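Local coordinates for lipoprotein (Shewanella oneidensis, PDB 3LHN) that is a putative NlpE-like lipoprotein, probably anchored to a bacterial membrane and possibly lipid-binding, whose precise role the structure alone does not show, at the interface of chains A and B and the interface of chains A and C. Sequence-based numbering; all coordinates share one arbitrary frame. Chains: chain A/B/C, Lipoprotein.

Contact 1: the interface of chains A and B. Residues chain A 66-67; chain B 105, 109-110, 112.
A:Lys66 lays its side chain across B:Asn109 and on towards B:Thr112, and this makes up the apolar part of the patch. Its methylene groups do the work. CD, the last atom modelled, sits 3.8 Å from CB of B:Asn109 and 4.0 Å from the methyl CG2 of B:Thr112. The torsions explain the reach: CG stands anti to the carbonyl carbon (chi1 -65°) and the chain then runs extended. Because the side chain stops at CD, nothing can be said about where the amine goes. CD also comes very near the backbone O of B:Arg110, too near for that contact to be given weight.

Next to it, A:Asp67 offers CB rather than its carboxylate: CB is 3.4 Å from OD2 of B:Asp105. OD2 of A:Asp67 and OD2 of B:Asp105 are 4.6 Å apart, not in contact; if both are charged, this may be mildly unfavourable. B:Asp105 is braced within its own chain. Its OD2 takes the amide ND2 of B:Asn109 through the syn lone pair, nearly in the amide plane, while OD1 receives the backbone N of B:Asn109 from above the carboxylate plane.

Against this methylene packing stands a water-filled polar side, where the chains do not bond directly. Water 2 joins the backbone N of A:Asp67 to OD2 of B:Asp105, at 2.8 Å from the latter. With an alanine in place of B:Asp105, the B:Asn109 amide and backbone N would probably lose their acceptor and water 2 its chain B anchor. Water 1 is nonetheless held by several groups: the backbone N of A:Lys66, B:Arg110 O at 2.8 Å, and the hydroxyl OG1 of B:Thr112 at 2.9 Å.

The patch belongs to a two-fold symmetric contact between copies of one protein, possibly not the biological one. In chain A it is the turn between strands 56-64 and 69-79; in chain B it is loop following strand 100-103.

Contact 2: the interface of chains A and C. Residues chain A 75-76, 89; chain C 67-69.
The loop just before strand 69-79 of chain C, together with that strand's first residue, meets chain A at the middle of its own strand 69-79 and at the loop that follows strand 85-88. C:Asp67, C:Glu68 and C:Ser69 face A:Gly75, A:Lys76 and A:Ser89. This is part of a two-fold symmetric interface between copies of one protein in the deposited assembly, which may not be the biological one.

Direct touching centres on two serines. The hydroxyl OG of A:Ser89 comes 3.4 Å from CB of C:Ser69, and the two CB atoms lie 3.9 Å apart. The hydroxyls themselves are 3.8 Å apart, OG to OG, so the serines meet by contact and not by bonding. In A:Ser89 the hydroxyl lies between the backbone N and the carbonyl carbon (chi1 63°), which turns OG towards C:Ser69.

In this patch the polar links run through water. Water 3 is gripped from both sides: the backbone N of A:Lys76 meets it at 2.9 Å in a nearly straight bond (170° at H), and chain C supplies the carboxylate oxygen OD1 of C:Asp67 and the backbone O of C:Glu68, the latter at 2.7 Å. Water 4 joins the other carboxylate oxygen, OD2 of C:Asp67, to the backbone O of A:Ser89, which it approaches to 2.7 Å; its leg to OD2 is a looser 3.2 Å. One carboxylate thus spans two waters, one oxygen for each, and reaches both parts of chain A. CG of C:Asp67 is anti to its backbone N (chi1 -176°), which carries the carboxylate out towards them.

A:Gly75 stands a little further off, its CA 4.2 Å from O of C:Glu68. A:Lys76 is modelled only to CG, so its amine cannot be placed.

In the fold, chain C contributes the end of the turn after strand 56-64 and the first residue of strand 69-79, set against strand 69-79 and the loop after strand 85-88 of chain A's beta-rich NlpE N-terminal domain.

Contact 1: the interface of chains A and B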
loop_
_atom_site.group_PDB
_atom_site.type_symbol
_atom_site.label_atom_id
_atom_site.label_comp_id
_atom_site.label_asym_id
_atom_site.label_seq_id
_atom_site.Cartn_x
_atom_site.Cartn_y
_atom_site.Cartn_z
ATOM N N LYS A 66 1.454 -13.098 -15.330
ATOM C CA LYS A 66 0.343 -13.851 -15.877
ATOM C C LYS A 66 -0.980 -13.076 -15.735
ATOM O O LYS A 66 -1.966 -13.382 -16.416
ATOM C CB LYS A 66 0.293 -15.235 -15.189
ATOM C CG LYS A 66 1.520 -16.185 -15.477
ATOM C CD LYS A 66 1.687 -17.371 -14.442
ATOM N N ASP A 67 -1.004 -12.091 -14.831
ATOM C CA ASP A 67 -2.175 -11.251 -14.579
ATOM C C ASP A 67 -1.856 -9.752 -14.777
ATOM O O ASP A 67 -1.886 -8.985 -13.823
ATOM C CB ASP A 67 -2.648 -11.474 -13.147
ATOM C CG ASP A 67 -3.917 -10.714 -12.834
ATOM O OD1 ASP A 67 -4.627 -10.346 -13.803
ATOM O OD2 ASP A 67 -4.224 -10.512 -11.631
ATOM N N ASP B 105 0.721 -14.497 -7.206
ATOM C CA ASP B 105 0.163 -13.166 -7.470
ATOM C C ASP B 105 -1.261 -13.074 -6.889
ATOM O O ASP B 105 -1.746 -14.059 -6.299
ATOM C CB ASP B 105 0.305 -12.799 -8.950
ATOM C CG ASP B 105 -0.697 -13.453 -9.868
ATOM O OD1 ASP B 105 -1.655 -14.114 -9.381
ATOM O OD2 ASP B 105 -0.572 -13.253 -11.087
ATOM N N ASN B 109 -1.748 -17.011 -9.365
ATOM C CA ASN B 109 -0.854 -17.532 -10.384
ATOM C C ASN B 109 0.597 -17.425 -9.942
ATOM O O ASN B 109 0.961 -16.541 -9.159
ATOM C CB ASN B 109 -0.857 -16.718 -11.672
ATOM C CG ASN B 109 -2.199 -16.420 -12.213
ATOM O OD1 ASN B 109 -2.956 -17.335 -12.528
ATOM N ND2 ASN B 109 -2.469 -15.121 -12.453
ATOM N N ARG B 110 1.443 -18.329 -10.423
ATOM C CA ARG B 110 2.868 -18.269 -10.140
ATOM C C ARG B 110 3.488 -17.029 -10.791
ATOM O O ARG B 110 3.195 -16.677 -11.944
ATOM C CB ARG B 110 3.615 -19.513 -10.654
ATOM C CG ARG B 110 3.424 -20.818 -9.862
ATOM C CD ARG B 110 3.892 -21.973 -10.742
ATOM N NE ARG B 110 4.157 -23.216 -10.045
ATOM C CZ ARG B 110 5.330 -23.495 -9.493
ATOM N NH1 ARG B 110 6.301 -22.589 -9.514
ATOM N NH2 ARG B 110 5.521 -24.653 -8.888
ATOM N N THR B 112 6.342 -15.126 -12.436
ATOM C CA THR B 112 7.333 -15.457 -13.447
ATOM C C THR B 112 8.493 -14.472 -13.465
ATOM O O THR B 112 8.502 -13.472 -12.744
ATOM C CB THR B 112 6.600 -15.424 -14.839
ATOM O OG1 THR B 112 5.832 -14.204 -14.933
ATOM C CG2 THR B 112 5.622 -16.606 -14.931
HETATM O O HOH W 1 3.380 -14.308 -13.473
HETATM O O HOH W 2 0.868 -11.298 -12.559
#

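Contact 2: the interface of chains A and C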
loop_
_atom_site.group_PDB
_atom_site.type_symbol
_atom_site.label_atom_id
_atom_site.label_comp_id
_atom_site.label_asym_id
_atom_site.label_seq_id
_atom_site.Cartn_x
_atom_site.Cartn_y
_atom_site.Cartn_z
ATOM N N GLY A 75 -0.034 13.751 -11.428
ATOM C CA GLY A 75 -0.075 14.590 -10.249
ATOM C C GLY A 75 1.061 15.562 -10.182
ATOM O O GLY A 75 1.676 15.864 -11.194
ATOM N N LYS A 76 1.300 16.078 -8.990
ATOM C CA LYS A 76 2.406 16.997 -8.757
ATOM C C LYS A 76 3.378 16.333 -7.819
ATOM O O LYS A 76 3.046 15.427 -7.051
ATOM C CB LYS A 76 1.913 18.317 -8.136
ATOM C CG LYS A 76 1.108 19.175 -9.084
ATOM N N SER A 89 2.987 12.460 -5.597
ATOM C CA SER A 89 1.709 12.496 -4.887
ATOM C C SER A 89 1.266 11.123 -4.343
ATOM O O SER A 89 0.409 11.099 -3.443
ATOM C CB SER A 89 0.654 13.063 -5.840
ATOM O OG SER A 89 0.512 12.177 -6.951
ATOM N N ASP C 67 -3.710 18.589 -2.795
ATOM C CA ASP C 67 -2.704 17.977 -3.662
ATOM C C ASP C 67 -3.317 16.884 -4.566
ATOM O O ASP C 67 -2.993 15.712 -4.420
ATOM C CB ASP C 67 -1.616 17.352 -2.795
ATOM C CG ASP C 67 -0.482 16.780 -3.616
ATOM O OD1 ASP C 67 -0.346 17.202 -4.791
ATOM O OD2 ASP C 67 0.288 15.939 -3.085
ATOM N N GLU C 68 -4.144 17.279 -5.511
ATOM C CA GLU C 68 -4.945 16.270 -6.237
ATOM C C GLU C 68 -4.109 15.435 -7.180
ATOM O O GLU C 68 -3.153 15.938 -7.783
ATOM C CB GLU C 68 -6.076 16.973 -6.982
ATOM C CG GLU C 68 -6.927 16.065 -7.764
ATOM C CD GLU C 68 -8.071 16.759 -8.425
ATOM O OE1 GLU C 68 -8.942 17.298 -7.690
ATOM O OE2 GLU C 68 -8.121 16.692 -9.674
ATOM N N SER C 69 -4.441 14.158 -7.304
ATOM C CA SER C 69 -3.839 13.298 -8.287
ATOM C C SER C 69 -4.893 12.398 -8.851
ATOM O O SER C 69 -5.947 12.227 -8.237
ATOM C CB SER C 69 -2.769 12.442 -7.666
ATOM O OG SER C 69 -3.220 11.764 -6.542
HETATM O O HOH W 3 -0.616 15.563 -6.943
HETATM O O HOH W 4 -1.032 13.141 -2.410
#

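The centres of the C-alpha atoms of contact 1 and contact 2 lie about 31 Å apart, yet both use the same turn between strands 56-64 and 69-79. Residue 67 takes part in each, supplied by chain A in contact 1 and by chain C in contact 2. Each interface is two-fold symmetric, and each patch is repeated with the chains exchanged. One turn thus serves two different surfaces, and both patches rely on water to carry their polar links. Together they help tie chain A to two neighbours in the four-copy deposited assembly, which may or may not exist in the cell.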